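PDB 5Z6P: B-agarase from Agarivorans gilvus, which probably hydrolyses the beta-1,4 glycosidic linkages of agarose, as a beta-agarase of glycoside hydrolase family 50. Local coordinates for residues A[151-156]-A[162-167]; A[221-226]-A[720-725]; A[315-320]-A[365-370]. All coordinates share one frame; numbering follows the deposited sequence.

Contact 1. Residues A[151-156]-A[162-167]; sequences CNYASG and CPWGTK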
# COMPACT_ATOMS: atom_id res chain seq x y z
N CYS A 151 -10.92 -18.11 9.60
CA CYS A 151 -9.85 -18.37 8.64
C CYS A 151 -9.41 -17.10 7.93
O CYS A 151 -10.21 -16.19 7.71
CB CYS A 151 -10.28 -19.43 7.62
SG CYS A 151 -11.46 -18.91 6.34
N ASN A 152 -8.13 -17.03 7.58
CA ASN A 152 -7.57 -15.87 6.90
C ASN A 152 -6.13 -16.13 6.47
O ASN A 152 -5.46 -16.98 7.05
CB ASN A 152 -7.61 -14.65 7.80
CG ASN A 152 -6.64 -14.74 8.95
OD1 ASN A 152 -5.50 -14.32 8.84
ND2 ASN A 152 -7.09 -15.31 10.06
N TYR A 153 -5.65 -15.39 5.47
CA TYR A 153 -4.26 -15.47 5.04
C TYR A 153 -3.50 -14.16 5.33
O TYR A 153 -2.56 -13.80 4.63
CB TYR A 153 -4.16 -15.78 3.55
CG TYR A 153 -4.58 -17.18 3.16
CD1 TYR A 153 -3.67 -18.22 3.14
CD2 TYR A 153 -5.89 -17.45 2.79
CE1 TYR A 153 -4.05 -19.50 2.77
CE2 TYR A 153 -6.28 -18.72 2.42
CZ TYR A 153 -5.35 -19.74 2.41
OH TYR A 153 -5.74 -21.01 2.05
N ALA A 154 -3.92 -13.46 6.37
CA ALA A 154 -3.35 -12.15 6.63
C ALA A 154 -2.67 -12.08 7.98
O ALA A 154 -2.51 -11.00 8.53
CB ALA A 154 -4.43 -11.08 6.54
N SER A 155 -2.27 -13.22 8.53
CA SER A 155 -1.69 -13.25 9.86
C SER A 155 -0.28 -13.84 9.88
O SER A 155 0.24 -14.14 10.94
CB SER A 155 -2.58 -14.04 10.81
OG SER A 155 -3.86 -13.46 10.90
N GLY A 156 0.33 -13.99 8.72
CA GLY A 156 1.65 -14.59 8.66
C GLY A 156 1.57 -16.04 9.09
O GLY A 156 0.71 -16.76 8.62
N CYS A 162 -8.11 -20.37 4.67
CA CYS A 162 -9.42 -20.60 4.09
C CYS A 162 -9.27 -21.58 2.94
O CYS A 162 -8.22 -21.64 2.31
CB CYS A 162 -10.05 -19.31 3.59
SG CYS A 162 -10.34 -18.08 4.84
N PRO A 163 -10.34 -22.34 2.66
CA PRO A 163 -10.34 -23.15 1.45
C PRO A 163 -9.95 -22.33 0.23
O PRO A 163 -10.47 -21.23 0.07
CB PRO A 163 -11.80 -23.63 1.36
CG PRO A 163 -12.23 -23.70 2.77
CD PRO A 163 -11.55 -22.54 3.47
N TRP A 164 -9.01 -22.81 -0.58
CA TRP A 164 -8.68 -22.17 -1.85
C TRP A 164 -8.94 -23.18 -2.97
O TRP A 164 -9.11 -24.37 -2.70
CB TRP A 164 -7.22 -21.68 -1.86
CG TRP A 164 -6.25 -22.75 -2.25
CD1 TRP A 164 -5.80 -23.78 -1.47
CD2 TRP A 164 -5.60 -22.89 -3.52
NE1 TRP A 164 -4.93 -24.56 -2.19
CE2 TRP A 164 -4.79 -24.04 -3.44
CE3 TRP A 164 -5.64 -22.17 -4.72
CZ2 TRP A 164 -4.02 -24.48 -4.52
CZ3 TRP A 164 -4.87 -22.61 -5.78
CH2 TRP A 164 -4.07 -23.76 -5.67
N GLY A 165 -9.00 -22.73 -4.23
CA GLY A 165 -9.23 -23.63 -5.35
C GLY A 165 -10.60 -24.27 -5.26
O GLY A 165 -10.88 -25.29 -5.90
N THR A 166 -11.44 -23.65 -4.42
CA THR A 166 -12.80 -24.06 -4.13
C THR A 166 -13.78 -23.33 -5.06
O THR A 166 -13.38 -22.38 -5.75
CB THR A 166 -13.08 -23.81 -2.62
OG1 THR A 166 -14.46 -23.98 -2.28
CG2 THR A 166 -12.53 -22.47 -2.17
N LYS A 167 -15.04 -23.77 -5.12
CA LYS A 167 -15.99 -23.10 -5.99
C LYS A 167 -16.63 -21.93 -5.25
O LYS A 167 -16.92 -20.90 -5.86
CB LYS A 167 -17.05 -24.06 -6.53
CG LYS A 167 -17.92 -23.45 -7.64
CD LYS A 167 -17.56 -23.98 -9.04
CE LYS A 167 -17.94 -22.99 -10.14
NZ LYS A 167 -17.93 -23.59 -11.50
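The hydroxyl of Tyr153 donates to the backbone carbonyl of Cys162, with OH and O only 2.6 Å apart. It arrives in the plane of the acceptor carbonyl and makes an angle of 150° at the oxygen. The phenol reaches over the start of the other segment: CE2 of its ring comes to 3.3 Å from Cys162 N, in an oblique approach, and lies 4.0 Å from Cys162 CB. With CG turned opposite the carbonyl carbon (chi1 -70°), the ring extends along Cys162 until its hydroxyl meets the carbonyl.

Cys162 is also the residue that joins the segments covalently. Cys151 SG and Cys162 SG form a disulfide 2.0 Å long, with a right-handed twist of 97° about the S-S bond. The bridge is buried and lies against Tyr170 of strand 168-174. The backbone of Cys151 is fixed as well, its N bonded to Glu140 and its O to Arg125.

Asn152 shapes the chain beyond the cystine. Its OD1 takes two bonds: Ala154 N, at 3.1 Å, lies in the amide plane and uses one lone pair of OD1, while Ser155 OG, at 2.8 Å, comes in somewhat tilted from that plane. ND2 of the same amide is bonded to Ala150 O, so both ends of the group are held and its rotation is fixed.

Phe679, from the loop between strand 664-668 and helix 689-704, stacks on the Tyr153 ring and meets Trp164 edge-to-face. The arrangement is that of a disulfide-closed loop with an Asx turn at Asn152, carried by the CBM-like region and pressed against a loop of the probable catalytic barrel.

Contact 2. Residues A[221-226]-A[720-725]; sequences GIIDRF and SPITGR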
# COMPACT_ATOMS: atom_id res chain seq x y z
N GLY A 221 3.10 -29.09 1.27
CA GLY A 221 3.68 -29.24 -0.05
C GLY A 221 3.12 -28.34 -1.14
O GLY A 221 3.23 -28.68 -2.32
N ILE A 222 2.52 -27.21 -0.76
CA ILE A 222 1.91 -26.30 -1.75
C ILE A 222 2.94 -25.47 -2.53
O ILE A 222 2.60 -24.90 -3.57
CB ILE A 222 0.89 -25.34 -1.08
CG1 ILE A 222 0.02 -24.61 -2.12
CG2 ILE A 222 1.60 -24.31 -0.28
CD1 ILE A 222 -1.26 -25.28 -2.42
N ILE A 223 4.17 -25.37 -2.03
CA ILE A 223 5.21 -24.59 -2.71
C ILE A 223 6.26 -25.48 -3.38
O ILE A 223 6.84 -26.34 -2.74
CB ILE A 223 5.94 -23.62 -1.74
CG1 ILE A 223 4.94 -22.76 -0.95
CG2 ILE A 223 6.92 -22.75 -2.51
CD1 ILE A 223 4.04 -21.86 -1.80
N ASP A 224 6.52 -25.25 -4.67
CA ASP A 224 7.51 -26.06 -5.38
C ASP A 224 8.91 -25.49 -5.18
O ASP A 224 9.09 -24.55 -4.41
CB ASP A 224 7.18 -26.19 -6.88
CG ASP A 224 7.27 -24.88 -7.65
OD1 ASP A 224 7.98 -23.95 -7.23
OD2 ASP A 224 6.64 -24.79 -8.72
N ARG A 225 9.89 -26.05 -5.88
CA ARG A 225 11.28 -25.67 -5.62
C ARG A 225 11.64 -24.29 -6.16
O ARG A 225 12.71 -23.78 -5.86
CB ARG A 225 12.23 -26.71 -6.20
CG ARG A 225 12.31 -26.80 -7.70
CD ARG A 225 13.08 -28.07 -8.06
NE ARG A 225 13.37 -28.19 -9.48
CZ ARG A 225 12.62 -28.85 -10.35
NH1 ARG A 225 11.51 -29.45 -9.94
NH2 ARG A 225 12.97 -28.90 -11.63
N PHE A 226 10.76 -23.71 -6.97
CA PHE A 226 10.97 -22.39 -7.54
C PHE A 226 10.30 -21.29 -6.73
O PHE A 226 10.45 -20.10 -7.01
CB PHE A 226 10.47 -22.35 -8.99
CG PHE A 226 11.10 -23.39 -9.87
CD1 PHE A 226 12.40 -23.22 -10.34
CD2 PHE A 226 10.42 -24.54 -10.22
CE1 PHE A 226 12.99 -24.18 -11.16
CE2 PHE A 226 11.01 -25.51 -11.03
CZ PHE A 226 12.29 -25.32 -11.50
N SER A 720 5.32 -10.60 -4.20
CA SER A 720 5.53 -11.06 -2.83
C SER A 720 5.72 -12.57 -2.81
O SER A 720 5.16 -13.25 -3.66
CB SER A 720 4.34 -10.74 -1.91
OG SER A 720 3.93 -9.39 -1.94
N PRO A 721 6.46 -13.10 -1.82
CA PRO A 721 6.44 -14.56 -1.65
C PRO A 721 5.03 -15.03 -1.34
O PRO A 721 4.32 -14.31 -0.65
CB PRO A 721 7.37 -14.80 -0.45
CG PRO A 721 8.19 -13.58 -0.34
CD PRO A 721 7.35 -12.45 -0.85
N ILE A 722 4.63 -16.18 -1.85
CA ILE A 722 3.26 -16.68 -1.66
C ILE A 722 3.03 -17.00 -0.19
O ILE A 722 1.91 -16.90 0.32
CB ILE A 722 2.98 -17.93 -2.55
CG1 ILE A 722 3.02 -17.53 -4.03
CG2 ILE A 722 1.64 -18.57 -2.22
CD1 ILE A 722 2.93 -18.68 -5.00
N THR A 723 4.11 -17.34 0.49
CA THR A 723 4.09 -17.63 1.92
C THR A 723 4.34 -16.37 2.76
O THR A 723 4.43 -16.43 3.97
CB THR A 723 5.16 -18.69 2.28
OG1 THR A 723 6.35 -18.39 1.55
CG2 THR A 723 4.69 -20.09 1.89
N GLY A 724 4.47 -15.23 2.10
CA GLY A 724 4.64 -13.98 2.82
C GLY A 724 6.06 -13.51 3.06
O GLY A 724 6.97 -14.30 3.34
N ARG A 725 6.24 -12.19 2.93
CA ARG A 725 7.44 -11.49 3.37
C ARG A 725 7.72 -11.80 4.81
O ARG A 725 6.82 -11.69 5.64
CB ARG A 725 7.29 -9.98 3.23
CG ARG A 725 7.74 -9.41 1.95
CD ARG A 725 7.90 -7.91 2.08
NE ARG A 725 9.03 -7.58 2.93
CZ ARG A 725 9.10 -6.51 3.71
NH1 ARG A 725 8.09 -5.64 3.78
NH2 ARG A 725 10.19 -6.31 4.44
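A type I beta turn, Pro721 to Gly724, in the loop between strand 709-714 and helix 745-762 presents its two corner residues, Ile722 and Thr723, to Ile223 of the segment 221-226. The turn is closed by Gly724 N bonding to Pro721 O at 2.9 Å.

Contact between the segments is wholly apolar. The delta methyl of Ile223 lies beside the branch point of Ile722, with CD1 4.1 Å from Ile722 CG2, and the two side chains run past each other in opposite senses. One bond back along the same chain, Ile223 CG1 packs on the methyl of Thr723, 3.9 Å from its CG2. Thr723 divides its two branches: at a chi1 of 42° the methyl stands opposite the carbonyl carbon and faces the isoleucine, while OG1 turns to polar partners, the hydroxyls of Thr315 and Tyr364.

Ile223 is itself held through its backbone, which bonds to Met363 and Gln365. The next residue begins an Asx turn: Asp224 OD1 accepts from Phe226 N at 2.8 Å, the donor lying 44° out of the carboxylate plane, and also receives Gln228 N.

A small buried contact, Ile223 packed against the corner of a type I turn, thus joins the linker that follows strand 199-210 to a loop after a barrel strand, an arrangement consistent with the last beta-to-alpha loop of a (beta/alpha)8 glycosidase barrel.

Contact 3. Residues A[315-320]-A[365-370]; sequences TITGID and QWLPDY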
# COMPACT_ATOMS: atom_id res chain seq x y z
N THR A 315 11.28 -15.21 2.80
CA THR A 315 10.10 -15.77 3.42
C THR A 315 10.51 -16.72 4.57
O THR A 315 11.59 -17.32 4.54
CB THR A 315 9.23 -16.50 2.36
OG1 THR A 315 7.96 -16.83 2.90
CG2 THR A 315 9.93 -17.77 1.85
N ILE A 316 9.66 -16.87 5.57
CA ILE A 316 9.96 -17.72 6.72
C ILE A 316 9.88 -19.21 6.35
O ILE A 316 8.89 -19.66 5.77
CB ILE A 316 9.00 -17.42 7.89
CG1 ILE A 316 9.31 -16.04 8.49
CG2 ILE A 316 9.08 -18.50 8.96
CD1 ILE A 316 10.62 -15.97 9.25
N THR A 317 10.92 -19.97 6.67
CA THR A 317 10.91 -21.40 6.34
C THR A 317 10.19 -22.24 7.37
O THR A 317 9.82 -23.38 7.10
CB THR A 317 12.33 -21.99 6.18
OG1 THR A 317 13.05 -21.86 7.42
CG2 THR A 317 13.09 -21.30 5.07
N GLY A 318 10.00 -21.70 8.56
CA GLY A 318 9.49 -22.49 9.67
C GLY A 318 10.61 -22.94 10.60
O GLY A 318 10.40 -23.06 11.80
N ILE A 319 11.80 -23.20 10.05
CA ILE A 319 12.93 -23.63 10.88
C ILE A 319 13.32 -22.53 11.87
O ILE A 319 13.58 -21.39 11.48
CB ILE A 319 14.17 -24.02 10.03
CG1 ILE A 319 13.83 -25.15 9.04
CG2 ILE A 319 15.35 -24.40 10.94
CD1 ILE A 319 13.22 -26.38 9.67
N ASP A 320 13.35 -22.89 13.15
CA ASP A 320 13.64 -21.98 14.26
C ASP A 320 12.63 -20.86 14.39
O ASP A 320 12.90 -19.85 15.03
CB ASP A 320 15.04 -21.39 14.11
CG ASP A 320 16.11 -22.27 14.73
OD1 ASP A 320 15.79 -23.43 15.03
OD2 ASP A 320 17.24 -21.80 14.91
N GLN A 365 7.97 -28.05 -0.67
CA GLN A 365 8.41 -29.28 -1.31
C GLN A 365 9.93 -29.36 -1.35
O GLN A 365 10.50 -30.44 -1.27
CB GLN A 365 7.86 -29.38 -2.73
CG GLN A 365 6.38 -29.64 -2.84
CD GLN A 365 5.92 -29.78 -4.29
OE1 GLN A 365 6.54 -29.24 -5.21
NE2 GLN A 365 4.83 -30.49 -4.49
N TRP A 366 10.60 -28.22 -1.51
CA TRP A 366 12.05 -28.18 -1.53
C TRP A 366 12.65 -26.99 -0.79
O TRP A 366 12.25 -25.84 -0.99
CB TRP A 366 12.56 -28.17 -2.97
CG TRP A 366 14.05 -28.07 -3.08
CD1 TRP A 366 14.94 -29.10 -3.07
CD2 TRP A 366 14.82 -26.87 -3.25
NE1 TRP A 366 16.22 -28.62 -3.21
CE2 TRP A 366 16.17 -27.25 -3.32
CE3 TRP A 366 14.50 -25.51 -3.34
CZ2 TRP A 366 17.20 -26.33 -3.48
CZ3 TRP A 366 15.52 -24.60 -3.50
CH2 TRP A 366 16.86 -25.01 -3.57
N LEU A 367 13.60 -27.29 0.08
CA LEU A 367 14.52 -26.32 0.62
C LEU A 367 15.91 -26.95 0.51
O LEU A 367 16.04 -28.15 0.67
CB LEU A 367 14.16 -25.95 2.06
CG LEU A 367 12.94 -25.03 2.15
CD1 LEU A 367 12.45 -24.90 3.57
CD2 LEU A 367 13.29 -23.67 1.58
N PRO A 368 16.93 -26.15 0.19
CA PRO A 368 18.23 -26.76 -0.07
C PRO A 368 18.89 -27.36 1.18
O PRO A 368 18.73 -26.83 2.28
CB PRO A 368 19.07 -25.59 -0.59
CG PRO A 368 18.43 -24.37 0.03
CD PRO A 368 16.96 -24.68 0.04
N ASP A 369 19.59 -28.47 0.98
CA ASP A 369 20.55 -28.97 1.96
C ASP A 369 21.53 -27.86 2.28
O ASP A 369 21.83 -27.03 1.43
CB ASP A 369 21.30 -30.19 1.43
CG ASP A 369 20.40 -31.38 1.22
OD1 ASP A 369 19.28 -31.41 1.79
OD2 ASP A 369 20.80 -32.31 0.48
N TYR A 370 22.05 -27.84 3.50
CA TYR A 370 22.90 -26.74 3.90
C TYR A 370 24.25 -26.76 3.20
O TYR A 370 24.99 -25.78 3.26
CB TYR A 370 23.07 -26.74 5.42
CG TYR A 370 21.78 -26.42 6.16
CD1 TYR A 370 21.25 -25.14 6.14
CD2 TYR A 370 21.10 -27.39 6.88
CE1 TYR A 370 20.08 -24.84 6.80
CE2 TYR A 370 19.92 -27.10 7.55
CZ TYR A 370 19.42 -25.82 7.51
OH TYR A 370 18.25 -25.50 8.17
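An ST turn at Thr317, where the edge strand 315-325 is interrupted, offers its methyl side to Leu367 of the loop before strand 378-384. Leu367 CD1 lies 3.9 Å from Thr317 CB and 4.0 Å from Thr317 CG2, touching the threonine at its branch. The turn explains why the apolar side faces the leucine: a chi1 of 62° brings OG1 back to accept from Ile319 N at 3.2 Å, with an N-H...O angle of 144°, and sets CG2 opposite the carbonyl carbon.

Nearer the surface, Ile319 CG2 meets Tyr370 OH at 4.2 Å, a loose touch at the end of the phenol. The two segments make no hydrogen bond to each other, yet one carboxylate spans them: Glu393 bonds to Thr317 OG1 through OE1 and to Tyr370 OH through OE2, which holds the ends of both side chains.

Glu393 belongs to strand 388-395, the middle strand of a three-stranded antiparallel sheet, and its backbone bonds to Thr317 and Ile319. Leu367 also touches Arg361 at the end of helix 353-361 and Phe397 of helix 397-406, so the contact has these two helices beside Leu367 and the sheet behind Thr317.

Contacts 1 and 2 are buried, whereas contact 3 runs from a buried threonine out to the exposed Tyr370. Contact 1 relies on a covalent bridge and a short hydrogen bond within one loop; contact 2 joins loops 494 residues apart, and contact 3 a strand to a loop 45 residues away, both mainly through aliphatic atoms, with no hydrogen bond across. Contact 3 is nested inside the loop closed by contact 2 and borders it: Thr315 OG1 lies 2.7 Å from Gly724 O in a probable hydrogen bond, and Gln365 packs on Asp224. Contact 1 reaches contact 2 where Trp164 CZ2 meets Ile222 CD1 at 3.6 Å, but stays about 8 Å from contact 3 between nearest atoms.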